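Local structure of type III secretion system effector protein ExoU (Pseudomonas fluorescens, 4QMK) at residues Leu38-Gly43 with Ser48-Ser53; Leu327-Ala332 with Glu432-Glu437; Ala444-Asp449 with Ile520-Lys525; Asp459-Ala464 with Glu468-Arg473. The protein is a type III secretion effector of the patatin-like phospholipase family, probably acting as a phospholipase A2 directed to the plasma membrane through phosphatidylinositol 4,5-bisphosphate. One frame throughout, in Å; residues are numbered along the deposited sequence.

Contact 1 of 4, residues Leu38-Gly43 with Ser48-Ser53; sequences LVKGVG and SIYRHS
Main-chain hydrogen bonds tie Val39 to Ile49, which lie side by side as an antiparallel hydrogen-bonded pair. Ile49 N donates to Val39 O at 3.0 Å. Ile49 O takes two donors: Leu38 N comes almost straight onto the carbonyl at 2.8 Å, and the longer bond from Val39 N, 3.3 Å, lies in the carbonyl plane on a lone pair. Two residues facing one in this way make a classic beta bulge, set into the hairpin of strands 36-42 and 47-51 at one margin of a four-stranded antiparallel sheet. Toward the turn a side chain takes over as acceptor: Ser48 OG, held beside its own backbone N (chi1 -64°), receives Gly41 N at 2.9 Å along a nearly straight N-H line (169°).

Apolar contact between Val39 and Ile49 follows the same pairing. Val39 CB and Ile49 CB are 4.2 Å apart on one face of the sheet, where Val39 also meets Val456 and Asp459 of helix 450-461. The remaining contacts involve charged and polar groups. Leu38 reaches further along the partner strand, its CD1 sitting 4.0 Å above the plane of the Arg51 guanidinium, over the centre of that face; NH2 of the same group is salt-bridged to Asp463. On the other side of the sheet Lys40, bent at its second, third and fourth torsions, passes across the end of Tyr50, with Lys40 CE 3.2 Å from Tyr50 OH, while Lys35 makes a cation-pi contact with the tyrosine ring.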
loop_
_atom_site.group_PDB
_atom_site.type_symbol
_atom_site.label_atom_id
_atom_site.label_comp_id
_atom_site.label_asym_id
_atom_site.label_seq_id
_atom_site.Cartn_x
_atom_site.Cartn_y
_atom_site.Cartn_z
ATOM N N LEU A 38 -41.737 -27.615 20.993
ATOM C CA LEU A 38 -41.952 -26.196 21.250
ATOM C C LEU A 38 -42.050 -25.421 19.926
ATOM O O LEU A 38 -42.769 -24.425 19.835
ATOM C CB LEU A 38 -40.798 -25.631 22.075
ATOM C CG LEU A 38 -40.655 -26.121 23.513
ATOM C CD1 LEU A 38 -39.457 -25.445 24.178
ATOM C CD2 LEU A 38 -41.915 -25.843 24.304
ATOM N N VAL A 39 -41.322 -25.899 18.913
ATOM C CA VAL A 39 -41.229 -25.261 17.605
ATOM C C VAL A 39 -40.944 -26.322 16.541
ATOM O O VAL A 39 -40.196 -27.260 16.767
ATOM C CB VAL A 39 -40.063 -24.255 17.615
ATOM C CG1 VAL A 39 -39.749 -23.745 16.219
ATOM C CG2 VAL A 39 -40.388 -23.121 18.564
ATOM N N LYS A 40 -41.551 -26.148 15.374
ATOM C CA LYS A 40 -41.417 -27.101 14.287
ATOM C C LYS A 40 -41.104 -26.510 12.930
ATOM O O LYS A 40 -41.740 -25.575 12.471
ATOM C CB LYS A 40 -42.675 -27.954 14.186
ATOM C CG LYS A 40 -42.855 -28.941 15.338
ATOM C CD LYS A 40 -41.780 -30.038 15.347
ATOM C CE LYS A 40 -42.068 -31.187 14.379
ATOM N NZ LYS A 40 -43.148 -32.061 14.912
ATOM N N GLY A 41 -40.109 -27.097 12.293
ATOM C CA GLY A 41 -39.730 -26.785 10.927
ATOM C C GLY A 41 -39.850 -25.334 10.569
ATOM O O GLY A 41 -40.307 -24.998 9.507
ATOM N N VAL A 42 -39.359 -24.468 11.430
ATOM C CA VAL A 42 -39.440 -23.088 11.161
ATOM C C VAL A 42 -38.322 -22.677 10.266
ATOM O O VAL A 42 -37.159 -22.993 10.528
ATOM C CB VAL A 42 -39.382 -22.264 12.435
ATOM C CG1 VAL A 42 -39.137 -20.815 12.097
ATOM C CG2 VAL A 42 -40.681 -22.414 13.188
ATOM N N GLY A 43 -38.683 -21.952 9.207
ATOM C CA GLY A 43 -37.700 -21.370 8.299
ATOM C C GLY A 43 -36.863 -22.283 7.396
ATOM O O GLY A 43 -37.067 -23.498 7.312
ATOM N N SER A 48 -36.338 -26.890 14.580
ATOM C CA SER A 48 -37.274 -27.449 15.522
ATOM C C SER A 48 -36.627 -27.541 16.906
ATOM O O SER A 48 -35.416 -27.761 17.035
ATOM C CB SER A 48 -37.697 -28.843 15.110
ATOM O OG SER A 48 -38.414 -28.873 13.881
ATOM N N ILE A 49 -37.449 -27.389 17.935
ATOM C CA ILE A 49 -36.992 -27.411 19.282
ATOM C C ILE A 49 -37.923 -28.243 20.130
ATOM O O ILE A 49 -39.134 -27.964 20.148
ATOM C CB ILE A 49 -36.989 -26.017 19.872
ATOM C CG1 ILE A 49 -36.127 -25.089 19.044
ATOM C CG2 ILE A 49 -36.441 -26.062 21.300
ATOM C CD1 ILE A 49 -36.087 -23.665 19.580
ATOM N N TYR A 50 -37.372 -29.259 20.825
ATOM C CA TYR A 50 -38.174 -30.143 21.696
ATOM C C TYR A 50 -37.624 -30.085 23.114
ATOM O O TYR A 50 -36.407 -29.895 23.305
ATOM C CB TYR A 50 -38.097 -31.604 21.246
ATOM C CG TYR A 50 -38.551 -31.909 19.826
ATOM C CD1 TYR A 50 -37.638 -31.902 18.765
ATOM C CD2 TYR A 50 -39.839 -32.305 19.565
ATOM C CE1 TYR A 50 -38.045 -32.181 17.464
ATOM C CE2 TYR A 50 -40.252 -32.589 18.292
ATOM C CZ TYR A 50 -39.356 -32.512 17.238
ATOM O OH TYR A 50 -39.780 -32.840 15.979
ATOM N N ARG A 51 -38.493 -30.280 24.103
ATOM C CA ARG A 51 -38.064 -30.333 25.499
ATOM C C ARG A 51 -38.489 -31.633 26.164
ATOM O O ARG A 51 -39.632 -32.067 26.046
ATOM C CB ARG A 51 -38.605 -29.141 26.300
ATOM C CG ARG A 51 -38.338 -29.246 27.812
ATOM C CD ARG A 51 -38.443 -27.910 28.558
ATOM N NE ARG A 51 -39.733 -27.326 28.315
ATOM C CZ ARG A 51 -39.964 -26.033 28.212
ATOM N NH1 ARG A 51 -38.997 -25.125 28.355
ATOM N NH2 ARG A 51 -41.189 -25.647 27.948
ATOM N N HIS A 52 -37.557 -32.243 26.887
ATOM C CA HIS A 52 -37.831 -33.474 27.649
ATOM C C HIS A 52 -38.334 -33.116 29.049
ATOM O O HIS A 52 -38.471 -31.962 29.390
ATOM C CB HIS A 52 -36.541 -34.321 27.728
ATOM C CG HIS A 52 -36.080 -34.838 26.404
ATOM N ND1 HIS A 52 -35.187 -34.160 25.605
ATOM C CD2 HIS A 52 -36.408 -35.960 25.727
ATOM C CE1 HIS A 52 -34.985 -34.837 24.488
ATOM N NE2 HIS A 52 -35.712 -35.937 24.542
ATOM N N SER A 53 -38.577 -34.117 29.873
ATOM C CA SER A 53 -39.011 -33.899 31.253
ATOM C C SER A 53 -37.918 -33.234 32.079
ATOM O O SER A 53 -38.173 -32.288 32.838
ATOM C CB SER A 53 -39.311 -35.243 31.870
ATOM O OG SER A 53 -39.860 -36.094 30.877
#

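Contact 2 of 4, residues Leu327-Ala332 with Glu432-Glu437; sequences LGKDEA and ERERHE
His436 meets both Leu327 and Lys329 with its imidazole, and these three residues account for most of the buried surface. Leu327 and His436 run past each other in opposite directions, so that Leu327 CD2 comes within 3.3 Å of His436 CD2. The approach is oblique to the ring.

Lys329 arrives from a different quarter. Extended beyond CG, it carries its ammonium to the edge of the imidazole, Lys329 NZ lying 3.8 Å from His436 CE1 and near the ring plane. There it forms a long salt bridge with the neighbouring carboxylate, Lys329 NZ standing 3.5 Å from Glu434 OE1. The hydrogen bond within this pair is weak, and the lysine is poorly ordered, so the link should be read as a loose one at the surface.

Glu434 also takes a bent hydrogen bond from the ring: His436 NE2 donates to Glu434 OE1 at 3.0 Å with an angle of 130° at the hydrogen, meeting the oxygen from above the carboxylate plane (57° out of it). Two positions apart on strand 434-438, the two residues both direct their side chains to the 327-332 loop, whereas Arg435 between them points away and pairs with Glu58. This is a His-carboxylate hydrogen bond on the outermost strand of the small antiparallel sheet, packed against the loop that leads into strand 332-337 of the mixed sheet.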
loop_
_atom_site.group_PDB
_atom_site.type_symbol
_atom_site.label_atom_id
_atom_site.label_comp_id
_atom_site.label_asym_id
_atom_site.label_seq_id
_atom_site.Cartn_x
_atom_site.Cartn_y
_atom_site.Cartn_z
ATOM N N LEU A 327 -24.874 -23.998 16.170
ATOM C CA LEU A 327 -25.987 -23.675 15.247
ATOM C C LEU A 327 -25.594 -22.588 14.287
ATOM O O LEU A 327 -26.326 -22.296 13.357
ATOM C CB LEU A 327 -27.221 -23.218 16.002
ATOM C CG LEU A 327 -27.665 -24.092 17.160
ATOM C CD1 LEU A 327 -28.785 -23.407 17.912
ATOM C CD2 LEU A 327 -28.126 -25.418 16.645
ATOM N N GLY A 328 -24.467 -21.950 14.540
ATOM C CA GLY A 328 -23.925 -20.951 13.619
ATOM C C GLY A 328 -22.896 -21.622 12.703
ATOM O O GLY A 328 -21.700 -21.651 13.014
ATOM N N LYS A 329 -23.352 -22.199 11.596
ATOM C CA LYS A 329 -22.459 -22.920 10.697
ATOM C C LYS A 329 -22.649 -22.479 9.281
ATOM O O LYS A 329 -23.760 -22.442 8.797
ATOM C CB LYS A 329 -22.708 -24.420 10.788
ATOM C CG LYS A 329 -22.034 -25.087 11.978
ATOM C CD LYS A 329 -22.305 -26.591 12.019
ATOM C CE LYS A 329 -21.718 -27.235 13.278
ATOM N NZ LYS A 329 -22.201 -28.632 13.512
ATOM N N ASP A 330 -21.553 -22.164 8.609
ATOM C CA ASP A 330 -21.615 -21.753 7.226
ATOM C C ASP A 330 -21.674 -22.945 6.292
ATOM O O ASP A 330 -21.158 -24.003 6.578
ATOM C CB ASP A 330 -20.408 -20.896 6.872
ATOM C CG ASP A 330 -20.495 -19.512 7.459
ATOM O OD1 ASP A 330 -21.372 -18.723 6.991
ATOM O OD2 ASP A 330 -19.670 -19.215 8.369
ATOM N N GLU A 331 -22.334 -22.754 5.174
ATOM C CA GLU A 331 -22.418 -23.771 4.187
ATOM C C GLU A 331 -21.539 -23.330 3.004
ATOM O O GLU A 331 -21.525 -22.144 2.611
ATOM C CB GLU A 331 -23.870 -23.957 3.769
ATOM C CG GLU A 331 -24.104 -24.997 2.671
ATOM C CD GLU A 331 -24.160 -26.443 3.145
ATOM O OE1 GLU A 331 -23.931 -26.705 4.338
ATOM O OE2 GLU A 331 -24.441 -27.320 2.295
ATOM N N ALA A 332 -20.801 -24.280 2.448
ATOM C CA ALA A 332 -20.054 -24.027 1.260
ATOM C C ALA A 332 -20.609 -24.903 0.119
ATOM O O ALA A 332 -21.341 -25.875 0.370
ATOM C CB ALA A 332 -18.612 -24.365 1.492
ATOM N N GLU A 432 -30.877 -32.988 4.845
ATOM C CA GLU A 432 -30.058 -33.402 5.938
ATOM C C GLU A 432 -30.581 -32.763 7.194
ATOM O O GLU A 432 -31.095 -31.656 7.171
ATOM C CB GLU A 432 -28.607 -32.971 5.759
ATOM C CG GLU A 432 -27.957 -33.404 4.481
ATOM C CD GLU A 432 -27.774 -34.911 4.324
ATOM O OE1 GLU A 432 -27.554 -35.613 5.314
ATOM O OE2 GLU A 432 -27.809 -35.387 3.159
ATOM N N ARG A 433 -30.391 -33.441 8.312
ATOM C CA ARG A 433 -30.788 -32.916 9.615
ATOM C C ARG A 433 -29.741 -33.211 10.629
ATOM O O ARG A 433 -29.146 -34.251 10.596
ATOM C CB ARG A 433 -32.082 -33.554 10.078
ATOM C CG ARG A 433 -33.273 -33.172 9.260
ATOM C CD ARG A 433 -33.622 -31.684 9.336
ATOM N NE ARG A 433 -34.800 -31.421 8.513
ATOM C CZ ARG A 433 -34.794 -31.187 7.211
ATOM N NH1 ARG A 433 -33.656 -31.186 6.527
ATOM N NH2 ARG A 433 -35.957 -30.962 6.567
ATOM N N GLU A 434 -29.599 -32.331 11.594
ATOM C CA GLU A 434 -28.618 -32.495 12.619
ATOM C C GLU A 434 -29.286 -32.105 13.934
ATOM O O GLU A 434 -30.099 -31.179 13.957
ATOM C CB GLU A 434 -27.455 -31.611 12.262
ATOM C CG GLU A 434 -26.191 -31.803 13.060
ATOM C CD GLU A 434 -25.108 -30.839 12.588
ATOM O OE1 GLU A 434 -25.386 -29.589 12.521
ATOM O OE2 GLU A 434 -23.995 -31.339 12.273
ATOM N N ARG A 435 -28.971 -32.832 15.005
ATOM C CA ARG A 435 -29.526 -32.554 16.317
ATOM C C ARG A 435 -28.468 -32.066 17.310
ATOM O O ARG A 435 -27.363 -32.595 17.378
ATOM C CB ARG A 435 -30.169 -33.816 16.863
ATOM C CG ARG A 435 -30.607 -33.740 18.329
ATOM C CD ARG A 435 -31.642 -34.801 18.694
ATOM N NE ARG A 435 -31.265 -36.058 18.067
ATOM C CZ ARG A 435 -32.033 -36.803 17.281
ATOM N NH1 ARG A 435 -33.318 -36.558 17.096
ATOM N NH2 ARG A 435 -31.510 -37.877 16.761
ATOM N N HIS A 436 -28.803 -31.038 18.073
ATOM C CA HIS A 436 -27.882 -30.477 19.049
ATOM C C HIS A 436 -28.596 -30.428 20.350
ATOM O O HIS A 436 -29.674 -29.916 20.404
ATOM C CB HIS A 436 -27.485 -29.073 18.640
ATOM C CG HIS A 436 -26.760 -29.007 17.344
ATOM N ND1 HIS A 436 -25.497 -29.528 17.182
ATOM C CD2 HIS A 436 -27.113 -28.510 16.148
ATOM C CE1 HIS A 436 -25.100 -29.352 15.935
ATOM N NE2 HIS A 436 -26.060 -28.729 15.286
ATOM N N GLU A 437 -27.998 -30.948 21.404
ATOM C CA GLU A 437 -28.660 -31.019 22.697
ATOM C C GLU A 437 -28.098 -29.959 23.617
ATOM O O GLU A 437 -26.933 -29.603 23.513
ATOM C CB GLU A 437 -28.442 -32.378 23.317
ATOM C CG GLU A 437 -28.536 -33.549 22.344
ATOM C CD GLU A 437 -28.445 -34.899 23.036
ATOM O OE1 GLU A 437 -27.475 -35.645 22.769
ATOM O OE2 GLU A 437 -29.319 -35.185 23.880
#

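Contact 3 of 4, residues Ala444-Asp449 with Ile520-Lys525; sequences AVMAMD and IEWLGK
Trp522 presents both its indole N-H and one ring face to Met446, so a single residue of helix 441-446 is engaged through main chain and side chain together. The N-H bonds to the backbone: Trp522 NE1 lies 3.1 Å from Met446 O, in the carbonyl plane on a lone pair, although the oxygen is tilted 18° out of the indole plane. The tryptophan side chain leaves helix 517-526 opposite its own backbone N (chi1 -173°), which carries the indole to that carbonyl.

The thioether settles above the ring. Met446 SD is 4.3 Å from the centroid of the five-membered ring of Trp522 and only 4° off its normal, a Met-aromatic contact made squarely over the pyrrole part of the indole. Bends at the second and third torsions fold the methionine chain back, bringing Met446 CE to 4.3 Å from Trp522 CZ2. The contact joins two helices across a largely helical excursion of the chain, and both residues are buried. Helix 464-491 closes in on the pair, Arg473 touching the methionine and the tryptophan alike and Phe472 packing on Met446; Arg526 adds a cation-pi contact to the indole.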
loop_
_atom_site.group_PDB
_atom_site.type_symbol
_atom_site.label_atom_id
_atom_site.label_comp_id
_atom_site.label_asym_id
_atom_site.label_seq_id
_atom_site.Cartn_x
_atom_site.Cartn_y
_atom_site.Cartn_z
ATOM N N ALA A 444 -29.849 -23.226 24.661
ATOM C CA ALA A 444 -30.144 -23.323 23.242
ATOM C C ALA A 444 -30.347 -21.912 22.667
ATOM O O ALA A 444 -29.784 -21.585 21.624
ATOM C CB ALA A 444 -31.375 -24.189 23.024
ATOM N N VAL A 445 -31.085 -21.057 23.378
ATOM C CA VAL A 445 -31.293 -19.683 22.921
ATOM C C VAL A 445 -29.981 -18.937 22.857
ATOM O O VAL A 445 -29.731 -18.200 21.901
ATOM C CB VAL A 445 -32.257 -18.919 23.813
ATOM C CG1 VAL A 445 -32.186 -17.438 23.546
ATOM C CG2 VAL A 445 -33.662 -19.428 23.624
ATOM N N MET A 446 -29.084 -19.199 23.802
ATOM C CA MET A 446 -27.759 -18.538 23.784
ATOM C C MET A 446 -26.932 -18.960 22.567
ATOM O O MET A 446 -25.998 -18.233 22.159
ATOM C CB MET A 446 -26.948 -18.836 25.061
ATOM C CG MET A 446 -27.555 -18.379 26.374
ATOM S SD MET A 446 -27.320 -16.626 26.784
ATOM C CE MET A 446 -28.539 -15.909 25.666
ATOM N N ALA A 447 -27.237 -20.128 22.002
ATOM C CA ALA A 447 -26.531 -20.568 20.801
ATOM C C ALA A 447 -27.087 -20.010 19.480
ATOM O O ALA A 447 -26.516 -20.226 18.459
ATOM C CB ALA A 447 -26.551 -22.079 20.753
ATOM N N MET A 448 -28.213 -19.314 19.506
ATOM C CA MET A 448 -28.851 -18.808 18.282
ATOM C C MET A 448 -28.504 -17.366 18.041
ATOM O O MET A 448 -28.512 -16.559 18.968
ATOM C CB MET A 448 -30.362 -18.904 18.384
ATOM C CG MET A 448 -30.819 -20.271 18.824
ATOM S SD MET A 448 -32.603 -20.559 18.787
ATOM C CE MET A 448 -33.106 -19.044 19.480
ATOM N N ASP A 449 -28.108 -17.055 16.814
ATOM C CA ASP A 449 -27.823 -15.659 16.405
ATOM C C ASP A 449 -29.122 -14.892 16.319
ATOM O O ASP A 449 -30.194 -15.474 16.464
ATOM C CB ASP A 449 -27.043 -15.624 15.060
ATOM C CG ASP A 449 -27.784 -16.282 13.909
ATOM O OD1 ASP A 449 -28.844 -15.792 13.501
ATOM O OD2 ASP A 449 -27.280 -17.281 13.379
ATOM N N ILE A 520 -21.328 -13.591 31.188
ATOM C CA ILE A 520 -20.201 -12.679 31.092
ATOM C C ILE A 520 -19.373 -13.101 29.838
ATOM O O ILE A 520 -19.122 -12.277 28.942
ATOM C CB ILE A 520 -19.300 -12.767 32.343
ATOM C CG1 ILE A 520 -20.037 -12.420 33.639
ATOM C CG2 ILE A 520 -18.072 -11.864 32.200
ATOM C CD1 ILE A 520 -20.378 -10.943 33.785
ATOM N N GLU A 521 -19.011 -14.386 29.751
ATOM C CA GLU A 521 -18.234 -14.877 28.606
ATOM C C GLU A 521 -18.972 -14.587 27.317
ATOM O O GLU A 521 -18.370 -14.260 26.291
ATOM C CB GLU A 521 -18.050 -16.407 28.595
ATOM C CG GLU A 521 -17.586 -17.130 29.827
ATOM C CD GLU A 521 -17.537 -18.661 29.548
ATOM O OE1 GLU A 521 -18.416 -19.418 30.075
ATOM O OE2 GLU A 521 -16.663 -19.098 28.738
ATOM N N TRP A 522 -20.271 -14.812 27.343
ATOM C CA TRP A 522 -21.079 -14.637 26.145
ATOM C C TRP A 522 -21.063 -13.189 25.631
ATOM O O TRP A 522 -20.775 -12.934 24.446
ATOM C CB TRP A 522 -22.459 -15.118 26.417
ATOM C CG TRP A 522 -23.349 -15.144 25.242
ATOM C CD1 TRP A 522 -23.627 -16.210 24.463
ATOM C CD2 TRP A 522 -24.211 -14.087 24.796
ATOM N NE1 TRP A 522 -24.576 -15.885 23.513
ATOM C CE2 TRP A 522 -24.937 -14.576 23.706
ATOM C CE3 TRP A 522 -24.471 -12.784 25.251
ATOM C CZ2 TRP A 522 -25.866 -13.822 23.065
ATOM C CZ3 TRP A 522 -25.400 -11.997 24.549
ATOM C CH2 TRP A 522 -26.064 -12.516 23.497
ATOM N N LEU A 523 -21.286 -12.244 26.522
ATOM C CA LEU A 523 -21.290 -10.844 26.152
ATOM C C LEU A 523 -19.936 -10.471 25.660
ATOM O O LEU A 523 -19.808 -9.627 24.768
ATOM C CB LEU A 523 -21.638 -9.970 27.358
ATOM C CG LEU A 523 -23.073 -10.179 27.831
ATOM C CD1 LEU A 523 -23.163 -9.803 29.264
ATOM C CD2 LEU A 523 -24.038 -9.379 26.955
ATOM N N GLY A 524 -18.910 -11.046 26.283
ATOM C CA GLY A 524 -17.547 -10.776 25.854
ATOM C C GLY A 524 -17.286 -11.212 24.402
ATOM O O GLY A 524 -16.556 -10.551 23.665
ATOM N N LYS A 525 -17.902 -12.320 23.994
ATOM C CA LYS A 525 -17.824 -12.751 22.602
ATOM C C LYS A 525 -18.501 -11.739 21.742
ATOM O O LYS A 525 -18.041 -11.467 20.654
ATOM C CB LYS A 525 -18.548 -14.071 22.311
ATOM C CG LYS A 525 -18.271 -15.291 23.168
ATOM C CD LYS A 525 -16.899 -15.788 23.027
ATOM C CE LYS A 525 -16.664 -16.947 23.983
ATOM N NZ LYS A 525 -17.443 -18.124 23.569
#

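Contact 4 of 4, residues Asp459-Ala464 with Glu468-Arg473; sequences DLQNDA and EALRFR
The chain leaves helix 450-461, makes a short corner and starts back along helix 464-491, whose first turn is closed between Ala464 and Glu468. Glu468 N donates to Ala464 O at 3.1 Å, meeting the carbonyl nearly end-on with an N-H angle of 162°. In the corner Asp463 N bonds back to Leu460 O at 3.0 Å, while the Asp463 side chain serves as N-cap of the new helix, its OD2 accepting from Gly466 N. Across the corner the two backbones stay near each other, with 7.4 Å between Gln461 CA and Leu470 CA.

Leu470 CD1 is the methyl that meets the first helix. With CG beside its own backbone N (chi1 -67°), the leucine brings this methyl to the helix end, Leu470 CD1 lying 3.9 Å from Leu460 CB. The amide end of Gln461 bends across the same methyl, bringing Gln461 NE2 to 3.6 Å from Leu470 CD1; this is van der Waals contact along the outer margin, while Leu453 and Gln457 border the leucine further back on helix 450-461. Glu468 plays its part here through its backbone, since its carboxylate heads off to a salt bridge with Arg515. Two helices doubling back through a tight connection, with an aspartate N-cap at the start of the second, form a helical hairpin.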
loop_
_atom_site.group_PDB
_atom_site.type_symbol
_atom_site.label_atom_id
_atom_site.label_comp_id
_atom_site.label_asym_id
_atom_site.label_seq_id
_atom_site.Cartn_x
_atom_site.Cartn_y
_atom_site.Cartn_z
ATOM N N ASP A 459 -43.213 -18.305 18.886
ATOM C CA ASP A 459 -43.493 -19.622 19.481
ATOM C C ASP A 459 -42.868 -19.749 20.880
ATOM O O ASP A 459 -43.487 -20.259 21.812
ATOM C CB ASP A 459 -42.949 -20.739 18.579
ATOM C CG ASP A 459 -43.578 -20.749 17.183
ATOM O OD1 ASP A 459 -44.817 -20.750 17.092
ATOM O OD2 ASP A 459 -42.834 -20.812 16.169
ATOM N N LEU A 460 -41.650 -19.244 21.018
ATOM C CA LEU A 460 -40.947 -19.320 22.301
ATOM C C LEU A 460 -41.500 -18.427 23.388
ATOM O O LEU A 460 -41.408 -18.782 24.573
ATOM C CB LEU A 460 -39.467 -19.029 22.115
ATOM C CG LEU A 460 -38.712 -20.181 21.446
ATOM C CD1 LEU A 460 -37.257 -19.849 21.434
ATOM C CD2 LEU A 460 -38.951 -21.450 22.227
ATOM N N GLN A 461 -42.083 -17.282 22.985
ATOM C CA GLN A 461 -42.787 -16.368 23.919
ATOM C C GLN A 461 -43.870 -17.065 24.678
ATOM O O GLN A 461 -44.179 -16.679 25.789
ATOM C CB GLN A 461 -43.476 -15.206 23.177
ATOM C CG GLN A 461 -42.669 -13.936 23.081
ATOM C CD GLN A 461 -42.365 -13.349 24.446
ATOM O OE1 GLN A 461 -43.244 -13.266 25.329
ATOM N NE2 GLN A 461 -41.123 -12.935 24.639
ATOM N N ASN A 462 -44.488 -18.061 24.056
ATOM C CA ASN A 462 -45.582 -18.812 24.684
ATOM C C ASN A 462 -45.118 -19.827 25.722
ATOM O O ASN A 462 -45.931 -20.526 26.298
ATOM C CB ASN A 462 -46.428 -19.524 23.621
ATOM C CG ASN A 462 -46.995 -18.567 22.600
ATOM O OD1 ASN A 462 -47.385 -17.450 22.933
ATOM N ND2 ASN A 462 -47.035 -18.995 21.340
ATOM N N ASP A 463 -43.817 -19.914 25.949
ATOM C CA ASP A 463 -43.280 -20.783 26.974
ATOM C C ASP A 463 -42.623 -19.898 28.025
ATOM O O ASP A 463 -41.951 -18.938 27.656
ATOM C CB ASP A 463 -42.238 -21.673 26.354
ATOM C CG ASP A 463 -41.710 -22.696 27.333
ATOM O OD1 ASP A 463 -42.517 -23.563 27.761
ATOM O OD2 ASP A 463 -40.501 -22.648 27.657
ATOM N N ALA A 464 -42.788 -20.198 29.317
ATOM C CA ALA A 464 -42.220 -19.324 30.395
ATOM C C ALA A 464 -40.711 -19.229 30.354
ATOM O O ALA A 464 -40.157 -18.121 30.321
ATOM C CB ALA A 464 -42.674 -19.775 31.769
ATOM N N GLU A 468 -38.264 -15.819 29.420
ATOM C CA GLU A 468 -37.145 -15.346 30.246
ATOM C C GLU A 468 -35.889 -15.297 29.406
ATOM O O GLU A 468 -35.139 -14.324 29.506
ATOM C CB GLU A 468 -36.931 -16.276 31.475
ATOM C CG GLU A 468 -35.795 -15.879 32.444
ATOM C CD GLU A 468 -34.371 -16.339 32.025
ATOM O OE1 GLU A 468 -34.164 -17.396 31.333
ATOM O OE2 GLU A 468 -33.423 -15.623 32.415
ATOM N N ALA A 469 -35.657 -16.323 28.578
ATOM C CA ALA A 469 -34.499 -16.328 27.684
ATOM C C ALA A 469 -34.582 -15.211 26.633
ATOM O O ALA A 469 -33.585 -14.516 26.401
ATOM C CB ALA A 469 -34.355 -17.682 26.991
ATOM N N LEU A 470 -35.732 -15.037 25.978
ATOM C CA LEU A 470 -35.893 -13.898 25.037
ATOM C C LEU A 470 -35.690 -12.547 25.738
ATOM O O LEU A 470 -35.117 -11.621 25.170
ATOM C CB LEU A 470 -37.265 -13.909 24.327
ATOM C CG LEU A 470 -37.486 -15.073 23.349
ATOM C CD1 LEU A 470 -38.936 -15.244 22.983
ATOM C CD2 LEU A 470 -36.659 -14.957 22.084
ATOM N N ARG A 471 -36.151 -12.427 26.965
ATOM C CA ARG A 471 -35.994 -11.175 27.684
ATOM C C ARG A 471 -34.532 -10.874 27.866
ATOM O O ARG A 471 -34.118 -9.744 27.653
ATOM C CB ARG A 471 -36.712 -11.225 29.042
ATOM C CG ARG A 471 -36.912 -9.891 29.704
ATOM C CD ARG A 471 -37.873 -8.995 28.950
ATOM N NE ARG A 471 -38.513 -7.960 29.812
ATOM C CZ ARG A 471 -38.002 -6.751 30.069
ATOM N NH1 ARG A 471 -36.843 -6.359 29.545
ATOM N NH2 ARG A 471 -38.648 -5.925 30.859
ATOM N N PHE A 472 -33.736 -11.854 28.276
ATOM C CA PHE A 472 -32.316 -11.582 28.463
ATOM C C PHE A 472 -31.699 -11.109 27.186
ATOM O O PHE A 472 -30.860 -10.210 27.187
ATOM C CB PHE A 472 -31.551 -12.823 28.955
ATOM C CG PHE A 472 -30.055 -12.657 28.901
ATOM C CD1 PHE A 472 -29.389 -12.055 29.925
ATOM C CD2 PHE A 472 -29.340 -13.051 27.766
ATOM C CE1 PHE A 472 -28.018 -11.882 29.869
ATOM C CE2 PHE A 472 -27.973 -12.865 27.686
ATOM C CZ PHE A 472 -27.301 -12.298 28.749
ATOM N N ARG A 473 -32.102 -11.712 26.068
ATOM C CA ARG A 473 -31.533 -11.301 24.777
ATOM C C ARG A 473 -31.964 -9.910 24.388
ATOM O O ARG A 473 -31.145 -9.168 23.861
ATOM C CB ARG A 473 -31.844 -12.281 23.660
ATOM C CG ARG A 473 -31.010 -13.560 23.754
ATOM C CD ARG A 473 -29.565 -13.344 23.344
ATOM N NE ARG A 473 -29.461 -13.203 21.875
ATOM C CZ ARG A 473 -29.357 -14.220 21.030
ATOM N NH1 ARG A 473 -29.329 -15.448 21.471
ATOM N NH2 ARG A 473 -29.296 -13.991 19.737
#

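Contacts 1, 2 and 3 follow one another along the chain, and contact 4 falls within the span between the two segments of contact 3. Contact 1 pairs edge strand 36-42 of the four-stranded sheet with 47-51, while contact 2 lies on the opposite edge strand 434-438, the centres 15 Å apart. From strand 434-438 the chain runs on into helices 441-446, 450-461 and 464-491, which carry contacts 3 and 4. The Arg51-Asp463 salt bridge joins contact 1 to contact 4, Leu327 of contact 2 packs on Ala447 and Met448 of contact 3, and Arg473 bonds to Met448 O between 3 and 4. The N-terminal hairpin, the small sheet and these helices thus pack as one continuous body.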